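Local coordinates for designed helical repeat protein (Synthetic construct, PDB 5CWQ) that has no known natural function but folds, as a de novo designed helical repeat protein, into eight consecutive helices packed against one another, at residues A[19-24]-A[67-72]; A[32-37]-A[93-98]; A[163-168]-A[218-223]. All coordinates share one frame; numbering follows the deposited sequence.

Contact 1 joins helix 5-30 to helix 60-86, contact 2 joins helix 33-57 to helix 90-114, and contact 3 joins helix 147-171 to helix 204-230. Each pair skips one helix of the chain. Contacts 1 and 2 interleave in sequence, touch by packing between Ser24 O and Leu36 CD1 (3.5 Å), and have centres about 14 Å apart. Contact 3 lies across the centre of the chain from both, its centre about 24 Å from contact 1 and about 25 Å from contact 2. Contact 1 is polar and superficial, contact 2 apolar and buried, contact 3 a mixture. Disulfides Cys55-Cys113 and Cys169-Cys227 also tie the helix pairs of contacts 2 and 3, and Cys112-Cys170 joins helix 90-114 to helix 147-171.

Contact 1 (A[19-24]-A[67-72]); sequences EARKRS and SEKAQR
Arg21 reaches from helix 5-30 to Arg72 and Lys69 on helix 60-86, bridging alternate helices of the designed repeat at the protein surface. The backbones stay well apart, the nearest CA atoms being those of Arg21 and Arg72 at 11.1 Å, and long side chains do the spanning. The first interaction is an offset guanidinium stack: the two groups lie 4.4 Å apart between centres with planes 24° from parallel, and Arg72 NH1 sits over the rim of one Arg21 face. Arg72 gets there with CG anti to the backbone N (chi1 180°) and the rest of the chain extended; it crosses the Arg21 chain at about a right angle. The like charges probably cost some of what the stacking gains. Arg72 NE has a long, weak ion pair with Glu76. Van der Waals packing comes second, Arg21 NH2 resting obliquely against Lys69 CG at 3.9 Å. The Lys69 ammonium is engaged by Glu14 of helix 5-30 in a salt bridge that also joins these two helices. A water adds a polar bridge: in the plane of the Arg21 guanidinium, at its edge, it accepts from Arg21 NH2 at 2.6 Å and donates to Lys69 O at 3.2 Å.

Contact 2 (A[32-37]-A[93-98]); sequences DLKELA and LALALI
Leu95 lies against Ala37, its CB meeting Ala37 CB at 3.8 Å, and its CD1 extends the overlap to the aliphatic part of Lys34, whose CG is 4.1 Å away. With CG anti to the carbonyl carbon (chi1 -68°), Leu95 carries its branch to the Lys34 side of the alanine methyl. Ala37 CB points toward segment 93-98 and lies 4.2 Å from Ala96 N, so it packs on bare backbone as well as on a side chain. Small residues allow this closeness: the CA atoms of Ala37 and Ala96 are 5.2 Å apart. The two helical segments run nearly parallel, 18° apart with axes 9.0 Å from each other, as alternate helices of the chain packed side by side in this helical repeat. Leu95 also touches Leu152 of helix 147-171, the next alternate helix along the chain, while Leu36 packs against helix 5-30 and Leu93 against helix 60-86. At the margin of the apolar patch the extended Lys34 chain carries its ammonium to Glu91, a salt bridge to the same helix that Leu95 belongs to. Just before Leu33, Asp32 N-caps the helix, its OD1 accepting from Glu35 N in a weak but nearly straight bond (3.4 Å, 170°).

Contact 3 (A[163-168]-A[218-223]); sequences ALAEVA and REARRH
Segments 163-168 and 218-223 are helical and run almost parallel, 14° apart with axes 9.0 Å from each other; Ala165 and Ala220 come closest, CA to CA 5.9 Å. This pairing joins helix 147-171 to the last helix of this designed repeat protein, 204-230. Ala165 CB faces the partner and packs on Ala220 O at 3.9 Å, the two methyls being slightly further apart. Beyond this alanine pair His223, its CG anti to the backbone N (chi1 -168°), reaches across with its ring. The CD2 edge meets Ala165 O in the ring plane at 3.5 Å. In the same plane a water joins His223 NE2 (2.8 Å) to Glu166 O, to which it donates. The Glu166 side chain starts away from helix 204-230 but bends at chi2 (77°), bringing OE1 obliquely to within 3.5 Å of His223 NE2, a polar approach rather than a direct hydrogen bond. With an alanine here in place of His223, the water would probably lose its second anchor and a gap would be likely to open beside Ala165 and Glu166. The carboxylate of Glu166 so near the imidazole would be expected to favour a protonated ring electrostatically, while the polar link itself runs through water.

Contact 1 (A[19-24]-A[67-72])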
ATOM      1  N   GLU A  19      15.444  10.429  -6.877  1.00 50.71           N
ATOM      2  CA  GLU A  19      15.812   9.587  -8.009  1.00 52.31           C
ATOM      3  C   GLU A  19      14.569   8.978  -8.652  1.00 46.85           C
ATOM      4  O   GLU A  19      14.490   8.855  -9.875  1.00 45.16           O
ATOM      5  CB  GLU A  19      16.775   8.483  -7.570  1.00 61.57           C
ATOM      6  CG  GLU A  19      18.200   8.963  -7.327  1.00 75.67           C
ATOM      7  CD  GLU A  19      18.876   9.468  -8.591  1.00 89.36           C
ATOM      8  OE1 GLU A  19      18.361   9.200  -9.697  1.00 93.12           O
ATOM      9  OE2 GLU A  19      19.925  10.138  -8.477  1.00 95.90           O
ATOM     10  N   ALA A  20      13.599   8.602  -7.825  1.00 45.39           N
ATOM     11  CA  ALA A  20      12.348   8.038  -8.321  1.00 44.77           C
ATOM     12  C   ALA A  20      11.542   9.102  -9.060  1.00 44.90           C
ATOM     13  O   ALA A  20      10.848   8.801 -10.031  1.00 44.25           O
ATOM     14  CB  ALA A  20      11.536   7.451  -7.175  1.00 43.02           C
ATOM     15  N   ARG A  21      11.642  10.346  -8.596  1.00 45.99           N
ATOM     16  CA  ARG A  21      10.945  11.462  -9.228  1.00 47.31           C
ATOM     17  C   ARG A  21      11.518  11.751 -10.610  1.00 46.45           C
ATOM     18  O   ARG A  21      10.782  12.084 -11.539  1.00 46.07           O
ATOM     19  CB  ARG A  21      11.030  12.717  -8.356  1.00 53.19           C
ATOM     20  CG  ARG A  21       9.989  12.782  -7.249  1.00 57.74           C
ATOM     21  CD  ARG A  21      10.223  13.981  -6.343  1.00 66.82           C
ATOM     22  NE  ARG A  21       9.171  14.135  -5.341  1.00 72.14           N
ATOM     23  CZ  ARG A  21       9.228  14.982  -4.316  1.00 78.03           C
ATOM     24  NH1 ARG A  21      10.292  15.755  -4.142  1.00 82.32           N
ATOM     25  NH2 ARG A  21       8.220  15.053  -3.456  1.00 77.68           N
ATOM     26  N   LYS A  22      12.835  11.631 -10.742  0.50 48.19           N
ATOM     27  CA  LYS A  22      13.494  11.853 -12.023  0.50 50.30           C
ATOM     28  C   LYS A  22      13.188  10.709 -12.984  0.50 48.63           C
ATOM     29  O   LYS A  22      12.965  10.931 -14.173  0.50 47.60           O
ATOM     30  CB  LYS A  22      15.004  12.007 -11.831  0.50 55.19           C
ATOM     31  CG  LYS A  22      15.439  13.439 -11.541  0.50 59.71           C
ATOM     32  CD  LYS A  22      16.460  13.515 -10.417  0.50 65.71           C
ATOM     33  CE  LYS A  22      17.747  12.788 -10.763  0.50 71.49           C
ATOM     34  NZ  LYS A  22      18.734  12.872  -9.652  0.50 75.11           N
ATOM     35  N   ARG A  23      13.172   9.486 -12.463  1.00 49.05           N
ATOM     36  CA  ARG A  23      12.813   8.322 -13.267  1.00 53.33           C
ATOM     37  C   ARG A  23      11.349   8.415 -13.685  1.00 46.43           C
ATOM     38  O   ARG A  23      10.976   7.984 -14.775  1.00 44.86           O
ATOM     39  CB  ARG A  23      13.068   7.023 -12.498  1.00 61.73           C
ATOM     40  CG  ARG A  23      14.538   6.638 -12.405  1.00 73.23           C
ATOM     41  CD  ARG A  23      14.711   5.229 -11.860  1.00 79.21           C
ATOM     42  NE  ARG A  23      14.244   5.108 -10.479  1.00 81.92           N
ATOM     43  CZ  ARG A  23      15.008   5.268  -9.400  1.00 84.69           C
ATOM     44  NH1 ARG A  23      16.299   5.559  -9.516  1.00 88.10           N
ATOM     45  NH2 ARG A  23      14.474   5.133  -8.194  1.00 82.93           N
ATOM     46  N   SER A  24      10.520   8.981 -12.812  0.61 43.90           N
ATOM     47  CA  SER A  24       9.110   9.185 -13.121  0.61 41.82           C
ATOM     48  C   SER A  24       8.953  10.171 -14.271  0.61 44.27           C
ATOM     49  O   SER A  24       8.126   9.976 -15.160  0.61 43.18           O
ATOM     50  CB  SER A  24       8.349   9.692 -11.893  0.61 39.95           C
ATOM     51  OG  SER A  24       8.287   8.704 -10.879  0.61 37.82           O
ATOM     52  N   SER A  67       3.402  13.551   4.720  1.00 36.49           N
ATOM     53  CA  SER A  67       2.011  13.413   4.304  1.00 37.85           C
ATOM     54  C   SER A  67       1.749  14.193   3.020  1.00 37.84           C
ATOM     55  O   SER A  67       1.056  13.713   2.118  1.00 36.12           O
ATOM     56  CB  SER A  67       1.075  13.894   5.413  1.00 41.27           C
ATOM     57  OG  SER A  67      -0.272  13.571   5.120  1.00 43.32           O
ATOM     58  N   GLU A  68       2.304  15.400   2.948  1.00 40.06           N
ATOM     59  CA  GLU A  68       2.198  16.228   1.752  1.00 42.25           C
ATOM     60  C   GLU A  68       2.805  15.503   0.559  1.00 38.59           C
ATOM     61  O   GLU A  68       2.255  15.528  -0.543  1.00 38.27           O
ATOM     62  CB  GLU A  68       2.896  17.574   1.967  1.00 49.20           C
ATOM     63  CG  GLU A  68       2.184  18.493   2.954  1.00 56.30           C
ATOM     64  CD  GLU A  68       3.048  19.657   3.411  1.00 63.64           C
ATOM     65  OE1 GLU A  68       4.132  19.868   2.827  1.00 66.52           O
ATOM     66  OE2 GLU A  68       2.640  20.360   4.361  1.00 66.25           O
ATOM     67  N   LYS A  69       3.937  14.847   0.790  1.00 36.51           N
ATOM     68  CA  LYS A  69       4.612  14.108  -0.267  1.00 36.17           C
ATOM     69  C   LYS A  69       3.831  12.850  -0.640  1.00 35.32           C
ATOM     70  O   LYS A  69       3.789  12.465  -1.808  1.00 35.33           O
ATOM     71  CB  LYS A  69       6.036  13.751   0.162  1.00 37.47           C
ATOM     72  CG  LYS A  69       6.962  14.956   0.223  1.00 42.33           C
ATOM     73  CD  LYS A  69       8.365  14.576   0.656  1.00 46.79           C
ATOM     74  CE  LYS A  69       9.272  15.798   0.699  1.00 52.50           C
ATOM     75  NZ  LYS A  69      10.678  15.451   1.044  1.00 55.02           N
ATOM     76  N   ALA A  70       3.210  12.219   0.353  1.00 35.00           N
ATOM     77  CA  ALA A  70       2.386  11.037   0.116  1.00 34.39           C
ATOM     78  C   ALA A  70       1.157  11.397  -0.710  1.00 35.09           C
ATOM     79  O   ALA A  70       0.751  10.647  -1.599  1.00 35.71           O
ATOM     80  CB  ALA A  70       1.964  10.401   1.439  1.00 33.86           C
ATOM     81  N   GLN A  71       0.565  12.547  -0.402  1.00 35.34           N
ATOM     82  CA  GLN A  71      -0.618  13.015  -1.110  1.00 35.93           C
ATOM     83  C   GLN A  71      -0.292  13.265  -2.577  1.00 35.99           C
ATOM     84  O   GLN A  71      -1.123  13.033  -3.456  1.00 33.34           O
ATOM     85  CB  GLN A  71      -1.160  14.294  -0.465  1.00 38.31           C
ATOM     86  CG  GLN A  71      -2.410  14.852  -1.129  1.00 40.58           C
ATOM     87  CD  GLN A  71      -3.586  13.895  -1.056  1.00 41.89           C
ATOM     88  OE1 GLN A  71      -3.664  13.059  -0.155  1.00 42.91           O
ATOM     89  NE2 GLN A  71      -4.504  14.013  -2.007  1.00 41.96           N
ATOM     90  N   ARG A  72       0.924  13.737  -2.827  1.00 39.12           N
ATOM     91  CA  ARG A  72       1.374  14.039  -4.180  1.00 42.53           C
ATOM     92  C   ARG A  72       1.524  12.760  -5.001  1.00 37.06           C
ATOM     93  O   ARG A  72       1.056  12.689  -6.136  1.00 35.45           O
ATOM     94  CB  ARG A  72       2.696  14.810  -4.138  1.00 52.01           C
ATOM     95  CG  ARG A  72       3.251  15.170  -5.507  1.00 62.19           C
ATOM     96  CD  ARG A  72       4.488  16.046  -5.392  1.00 73.09           C
ATOM     97  NE  ARG A  72       5.151  16.232  -6.679  1.00 82.32           N
ATOM     98  CZ  ARG A  72       6.242  16.970  -6.860  1.00 90.29           C
ATOM     99  NH1 ARG A  72       6.801  17.601  -5.835  1.00 93.47           N
ATOM    100  NH2 ARG A  72       6.776  17.079  -8.070  1.00 92.94           N
TER
HETATM  101  O   HOH W   1       6.267  13.316  -3.602  1.00 47.20           O

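Contact 2 (A[32-37]-A[93-98])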
ATOM      1  N   ASP A  32       5.807   6.016 -21.186  1.00 44.55           N
ATOM      2  CA  ASP A  32       5.937   4.671 -20.633  1.00 42.98           C
ATOM      3  C   ASP A  32       5.265   4.595 -19.260  1.00 39.24           C
ATOM      4  O   ASP A  32       5.895   4.852 -18.232  1.00 37.11           O
ATOM      5  CB  ASP A  32       7.416   4.281 -20.537  1.00 44.88           C
ATOM      6  CG  ASP A  32       7.619   2.792 -20.324  1.00 45.20           C
ATOM      7  OD1 ASP A  32       6.666   2.104 -19.903  1.00 43.31           O
ATOM      8  OD2 ASP A  32       8.741   2.309 -20.581  1.00 47.43           O
ATOM      9  N   LEU A  33       3.984   4.238 -19.250  1.00 38.78           N
ATOM     10  CA  LEU A  33       3.196   4.237 -18.019  1.00 38.41           C
ATOM     11  C   LEU A  33       3.646   3.168 -17.027  1.00 35.73           C
ATOM     12  O   LEU A  33       3.581   3.377 -15.815  1.00 34.24           O
ATOM     13  CB  LEU A  33       1.711   4.041 -18.336  1.00 40.61           C
ATOM     14  CG  LEU A  33       1.044   5.093 -19.223  1.00 43.25           C
ATOM     15  CD1 LEU A  33      -0.450   4.819 -19.312  1.00 44.67           C
ATOM     16  CD2 LEU A  33       1.294   6.504 -18.714  1.00 43.12           C
ATOM     17  N   LYS A  34       4.093   2.023 -17.534  1.00 35.39           N
ATOM     18  CA  LYS A  34       4.534   0.939 -16.665  1.00 34.98           C
ATOM     19  C   LYS A  34       5.760   1.352 -15.854  1.00 34.45           C
ATOM     20  O   LYS A  34       5.829   1.107 -14.648  1.00 32.53           O
ATOM     21  CB  LYS A  34       4.841  -0.318 -17.478  1.00 37.37           C
ATOM     22  CG  LYS A  34       5.383  -1.466 -16.638  1.00 39.72           C
ATOM     23  CD  LYS A  34       5.431  -2.764 -17.419  1.00 43.47           C
ATOM     24  CE  LYS A  34       5.974  -3.898 -16.566  1.00 45.92           C
ATOM     25  NZ  LYS A  34       5.914  -5.209 -17.268  1.00 48.20           N
ATOM     26  N   GLU A  35       6.728   1.975 -16.521  1.00 36.94           N
ATOM     27  CA  GLU A  35       7.918   2.471 -15.839  1.00 40.52           C
ATOM     28  C   GLU A  35       7.554   3.622 -14.911  1.00 36.21           C
ATOM     29  O   GLU A  35       8.139   3.780 -13.839  1.00 34.19           O
ATOM     30  CB  GLU A  35       8.975   2.920 -16.849  1.00 51.08           C
ATOM     31  CG  GLU A  35       9.671   1.775 -17.564  1.00 61.78           C
ATOM     32  CD  GLU A  35      10.824   2.244 -18.429  1.00 72.79           C
ATOM     33  OE1 GLU A  35      10.973   3.472 -18.611  1.00 76.79           O
ATOM     34  OE2 GLU A  35      11.582   1.385 -18.928  1.00 76.81           O
ATOM     35  N   LEU A  36       6.586   4.427 -15.335  1.00 35.56           N
ATOM     36  CA  LEU A  36       6.097   5.533 -14.524  1.00 35.69           C
ATOM     37  C   LEU A  36       5.445   5.001 -13.255  1.00 34.32           C
ATOM     38  O   LEU A  36       5.719   5.482 -12.156  1.00 34.64           O
ATOM     39  CB  LEU A  36       5.108   6.384 -15.325  1.00 36.82           C
ATOM     40  CG  LEU A  36       4.351   7.480 -14.573  1.00 37.92           C
ATOM     41  CD1 LEU A  36       5.304   8.428 -13.878  1.00 38.33           C
ATOM     42  CD2 LEU A  36       3.446   8.245 -15.530  1.00 39.69           C
ATOM     43  N   ALA A  37       4.592   3.994 -13.418  1.00 32.88           N
ATOM     44  CA  ALA A  37       3.897   3.373 -12.297  1.00 30.99           C
ATOM     45  C   ALA A  37       4.880   2.735 -11.320  1.00 30.45           C
ATOM     46  O   ALA A  37       4.718   2.839 -10.102  1.00 29.46           O
ATOM     47  CB  ALA A  37       2.909   2.334 -12.806  1.00 30.16           C
ATOM     48  N   LEU A  93      -2.382  -0.633 -14.362  1.00 28.53           N
ATOM     49  CA  LEU A  93      -3.420  -0.256 -13.409  1.00 29.80           C
ATOM     50  C   LEU A  93      -3.104  -0.828 -12.032  1.00 30.67           C
ATOM     51  O   LEU A  93      -3.137  -0.111 -11.034  1.00 31.68           O
ATOM     52  CB  LEU A  93      -4.796  -0.741 -13.878  1.00 30.28           C
ATOM     53  CG  LEU A  93      -5.961  -0.533 -12.903  1.00 30.12           C
ATOM     54  CD1 LEU A  93      -6.128   0.939 -12.533  1.00 29.62           C
ATOM     55  CD2 LEU A  93      -7.252  -1.090 -13.495  1.00 31.24           C
ATOM     56  N   ALA A  94      -2.787  -2.118 -11.990  1.00 30.47           N
ATOM     57  CA  ALA A  94      -2.491  -2.796 -10.734  1.00 29.59           C
ATOM     58  C   ALA A  94      -1.282  -2.164 -10.055  1.00 27.96           C
ATOM     59  O   ALA A  94      -1.279  -1.960  -8.842  1.00 28.10           O
ATOM     60  CB  ALA A  94      -2.255  -4.283 -10.974  1.00 30.08           C
ATOM     61  N   LEU A  95      -0.260  -1.849 -10.844  1.00 26.71           N
ATOM     62  CA  LEU A  95       0.940  -1.202 -10.321  1.00 26.86           C
ATOM     63  C   LEU A  95       0.615   0.175  -9.745  1.00 26.61           C
ATOM     64  O   LEU A  95       1.136   0.555  -8.697  1.00 26.67           O
ATOM     65  CB  LEU A  95       2.000  -1.079 -11.419  1.00 29.25           C
ATOM     66  CG  LEU A  95       2.600  -2.404 -11.900  1.00 31.08           C
ATOM     67  CD1 LEU A  95       3.306  -2.221 -13.237  1.00 32.00           C
ATOM     68  CD2 LEU A  95       3.557  -2.964 -10.861  1.00 31.90           C
ATOM     69  N   ALA A  96      -0.249   0.916 -10.433  1.00 26.80           N
ATOM     70  CA  ALA A  96      -0.663   2.233  -9.962  1.00 27.14           C
ATOM     71  C   ALA A  96      -1.406   2.120  -8.637  1.00 27.68           C
ATOM     72  O   ALA A  96      -1.231   2.950  -7.745  1.00 28.39           O
ATOM     73  CB  ALA A  96      -1.535   2.922 -11.004  1.00 27.47           C
ATOM     74  N   LEU A  97      -2.232   1.087  -8.512  1.00 28.01           N
ATOM     75  CA  LEU A  97      -3.004   0.872  -7.293  1.00 27.84           C
ATOM     76  C   LEU A  97      -2.094   0.522  -6.119  1.00 26.59           C
ATOM     77  O   LEU A  97      -2.382   0.885  -4.976  1.00 26.47           O
ATOM     78  CB  LEU A  97      -4.042  -0.229  -7.505  1.00 28.86           C
ATOM     79  CG  LEU A  97      -5.193   0.114  -8.456  1.00 31.82           C
ATOM     80  CD1 LEU A  97      -6.065  -1.106  -8.705  1.00 31.12           C
ATOM     81  CD2 LEU A  97      -6.036   1.264  -7.921  1.00 34.68           C
ATOM     82  N   ILE A  98      -0.999  -0.178  -6.399  1.00 25.86           N
ATOM     83  CA  ILE A  98      -0.011  -0.474  -5.369  1.00 24.93           C
ATOM     84  C   ILE A  98       0.604   0.833  -4.874  1.00 26.46           C
ATOM     85  O   ILE A  98       0.770   1.029  -3.671  1.00 25.37           O
ATOM     86  CB  ILE A  98       1.098  -1.428  -5.888  1.00 23.14           C
ATOM     87  CG1 ILE A  98       0.514  -2.818  -6.158  1.00 22.94           C
ATOM     88  CG2 ILE A  98       2.256  -1.540  -4.882  1.00 22.16           C
ATOM     89  CD1 ILE A  98       1.446  -3.743  -6.936  1.00 23.56           C
TER

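Contact 3 (A[163-168]-A[218-223])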
ATOM      1  N   ALA A 163      -3.450  -0.392   5.868  1.00 27.30           N
ATOM      2  CA  ALA A 163      -3.783   0.989   6.180  1.00 27.70           C
ATOM      3  C   ALA A 163      -5.020   1.048   7.069  1.00 28.17           C
ATOM      4  O   ALA A 163      -5.082   1.844   8.008  1.00 28.09           O
ATOM      5  CB  ALA A 163      -4.000   1.787   4.901  1.00 27.12           C
ATOM      6  N   LEU A 164      -6.001   0.200   6.779  1.00 28.40           N
ATOM      7  CA  LEU A 164      -7.212   0.137   7.590  1.00 30.19           C
ATOM      8  C   LEU A 164      -6.884  -0.321   9.005  1.00 30.72           C
ATOM      9  O   LEU A 164      -7.402   0.227   9.980  1.00 32.49           O
ATOM     10  CB  LEU A 164      -8.241  -0.805   6.961  1.00 32.17           C
ATOM     11  CG  LEU A 164      -8.886  -0.322   5.658  1.00 34.84           C
ATOM     12  CD1 LEU A 164      -9.726  -1.430   5.040  1.00 35.72           C
ATOM     13  CD2 LEU A 164      -9.735   0.929   5.884  1.00 36.83           C
ATOM     14  N   ALA A 165      -6.027  -1.331   9.108  1.00 29.16           N
ATOM     15  CA  ALA A 165      -5.578  -1.835  10.400  1.00 28.65           C
ATOM     16  C   ALA A 165      -4.864  -0.740  11.186  1.00 29.06           C
ATOM     17  O   ALA A 165      -5.046  -0.608  12.398  1.00 30.73           O
ATOM     18  CB  ALA A 165      -4.663  -3.029  10.212  1.00 27.32           C
ATOM     19  N   GLU A 166      -4.055   0.042  10.478  1.00 28.20           N
ATOM     20  CA  GLU A 166      -3.293   1.132  11.074  1.00 29.10           C
ATOM     21  C   GLU A 166      -4.220   2.138  11.751  1.00 31.30           C
ATOM     22  O   GLU A 166      -4.055   2.457  12.930  1.00 31.59           O
ATOM     23  CB  GLU A 166      -2.448   1.826  10.001  1.00 29.96           C
ATOM     24  CG  GLU A 166      -1.549   2.944  10.501  1.00 32.44           C
ATOM     25  CD  GLU A 166      -0.297   2.441  11.192  1.00 35.06           C
ATOM     26  OE1 GLU A 166      -0.126   1.208  11.312  1.00 34.57           O
ATOM     27  OE2 GLU A 166       0.522   3.286  11.613  1.00 37.25           O
ATOM     28  N   VAL A 167      -5.200   2.625  10.998  1.00 33.67           N
ATOM     29  CA  VAL A 167      -6.130   3.625  11.506  1.00 35.86           C
ATOM     30  C   VAL A 167      -7.005   3.050  12.613  1.00 35.68           C
ATOM     31  O   VAL A 167      -7.192   3.682  13.650  1.00 36.78           O
ATOM     32  CB  VAL A 167      -7.031   4.175  10.383  1.00 37.62           C
ATOM     33  CG1 VAL A 167      -8.057   5.160  10.943  1.00 39.18           C
ATOM     34  CG2 VAL A 167      -6.187   4.839   9.312  1.00 37.10           C
ATOM     35  N   ALA A 168      -7.540   1.854  12.386  1.00 34.49           N
ATOM     36  CA  ALA A 168      -8.441   1.219  13.343  1.00 35.38           C
ATOM     37  C   ALA A 168      -7.777   1.080  14.707  1.00 37.54           C
ATOM     38  O   ALA A 168      -8.428   1.213  15.746  1.00 38.62           O
ATOM     39  CB  ALA A 168      -8.884  -0.145  12.830  1.00 34.39           C
ATOM     40  N   ARG A 218      -0.501 -10.848   6.660  0.52 31.87           N
ATOM     41  CA  ARG A 218      -0.178 -11.401   7.973  0.52 33.42           C
ATOM     42  C   ARG A 218       0.180 -10.296   8.961  0.52 32.37           C
ATOM     43  O   ARG A 218      -0.196 -10.358  10.131  0.52 32.05           O
ATOM     44  CB  ARG A 218       0.976 -12.406   7.874  0.52 36.17           C
ATOM     45  CG  ARG A 218       0.584 -13.735   7.245  0.52 38.79           C
ATOM     46  CD  ARG A 218       1.744 -14.727   7.208  0.52 41.87           C
ATOM     47  NE  ARG A 218       2.052 -15.275   8.532  0.52 43.50           N
ATOM     48  CZ  ARG A 218       3.139 -14.994   9.251  0.52 44.17           C
ATOM     49  NH1 ARG A 218       4.072 -14.162   8.801  0.52 43.28           N
ATOM     50  NH2 ARG A 218       3.297 -15.561  10.440  0.52 45.49           N
ATOM     51  N   GLU A 219       0.905  -9.284   8.490  1.00 31.87           N
ATOM     52  CA  GLU A 219       1.271  -8.158   9.344  1.00 31.99           C
ATOM     53  C   GLU A 219       0.024  -7.382   9.754  1.00 29.01           C
ATOM     54  O   GLU A 219      -0.094  -6.937  10.895  1.00 29.04           O
ATOM     55  CB  GLU A 219       2.262  -7.220   8.648  1.00 35.43           C
ATOM     56  CG  GLU A 219       2.567  -5.966   9.479  1.00 39.44           C
ATOM     57  CD  GLU A 219       3.704  -5.123   8.931  1.00 43.57           C
ATOM     58  OE1 GLU A 219       4.622  -5.679   8.295  1.00 46.00           O
ATOM     59  OE2 GLU A 219       3.684  -3.893   9.149  1.00 44.38           O
ATOM     60  N   ALA A 220      -0.902  -7.217   8.815  1.00 27.14           N
ATOM     61  CA  ALA A 220      -2.150  -6.516   9.086  1.00 26.56           C
ATOM     62  C   ALA A 220      -2.931  -7.223  10.187  1.00 28.08           C
ATOM     63  O   ALA A 220      -3.469  -6.584  11.089  1.00 27.17           O
ATOM     64  CB  ALA A 220      -2.986  -6.416   7.821  1.00 24.74           C
ATOM     65  N   ARG A 221      -2.982  -8.548  10.106  1.00 31.33           N
ATOM     66  CA  ARG A 221      -3.683  -9.346  11.101  1.00 35.82           C
ATOM     67  C   ARG A 221      -3.001  -9.235  12.459  1.00 34.06           C
ATOM     68  O   ARG A 221      -3.661  -9.022  13.474  1.00 34.86           O
ATOM     69  CB  ARG A 221      -3.755 -10.809  10.662  1.00 43.62           C
ATOM     70  CG  ARG A 221      -4.510 -11.698  11.634  1.00 52.69           C
ATOM     71  CD  ARG A 221      -4.731 -13.095  11.079  1.00 61.68           C
ATOM     72  NE  ARG A 221      -3.475 -13.765  10.752  1.00 71.13           N
ATOM     73  CZ  ARG A 221      -3.342 -15.078  10.595  1.00 78.92           C
ATOM     74  NH1 ARG A 221      -4.388 -15.882  10.743  1.00 81.94           N
ATOM     75  NH2 ARG A 221      -2.157 -15.593  10.295  1.00 81.46           N
ATOM     76  N   ARG A 222      -1.679  -9.373  12.473  1.00 32.35           N
ATOM     77  CA  ARG A 222      -0.919  -9.251  13.711  1.00 34.01           C
ATOM     78  C   ARG A 222      -1.120  -7.880  14.350  1.00 32.94           C
ATOM     79  O   ARG A 222      -1.245  -7.772  15.569  1.00 34.68           O
ATOM     80  CB  ARG A 222       0.572  -9.493  13.458  1.00 38.03           C
ATOM     81  CG  ARG A 222       0.941 -10.957  13.281  1.00 43.45           C
ATOM     82  CD  ARG A 222       2.447 -11.161  13.349  1.00 50.01           C
ATOM     83  NE  ARG A 222       3.162 -10.370  12.347  1.00 54.52           N
ATOM     84  CZ  ARG A 222       3.418 -10.774  11.105  1.00 56.90           C
ATOM     85  NH1 ARG A 222       3.020 -11.968  10.683  1.00 57.73           N
ATOM     86  NH2 ARG A 222       4.079  -9.977  10.275  1.00 57.25           N
ATOM     87  N   HIS A 223      -1.157  -6.840  13.522  1.00 30.68           N
ATOM     88  CA  HIS A 223      -1.299  -5.474  14.016  1.00 30.87           C
ATOM     89  C   HIS A 223      -2.619  -5.307  14.758  1.00 31.76           C
ATOM     90  O   HIS A 223      -2.653  -4.775  15.864  1.00 28.85           O
ATOM     91  CB  HIS A 223      -1.212  -4.474  12.864  1.00 31.09           C
ATOM     92  CG  HIS A 223      -1.064  -3.052  13.307  1.00 32.80           C
ATOM     93  ND1 HIS A 223       0.120  -2.548  13.805  1.00 34.28           N
ATOM     94  CD2 HIS A 223      -1.947  -2.027  13.329  1.00 33.46           C
ATOM     95  CE1 HIS A 223      -0.042  -1.272  14.112  1.00 35.02           C
ATOM     96  NE2 HIS A 223      -1.286  -0.932  13.834  1.00 34.52           N
TER
HETATM   97  O   HOH W   2      -1.868   1.847  14.070  1.00 33.02           O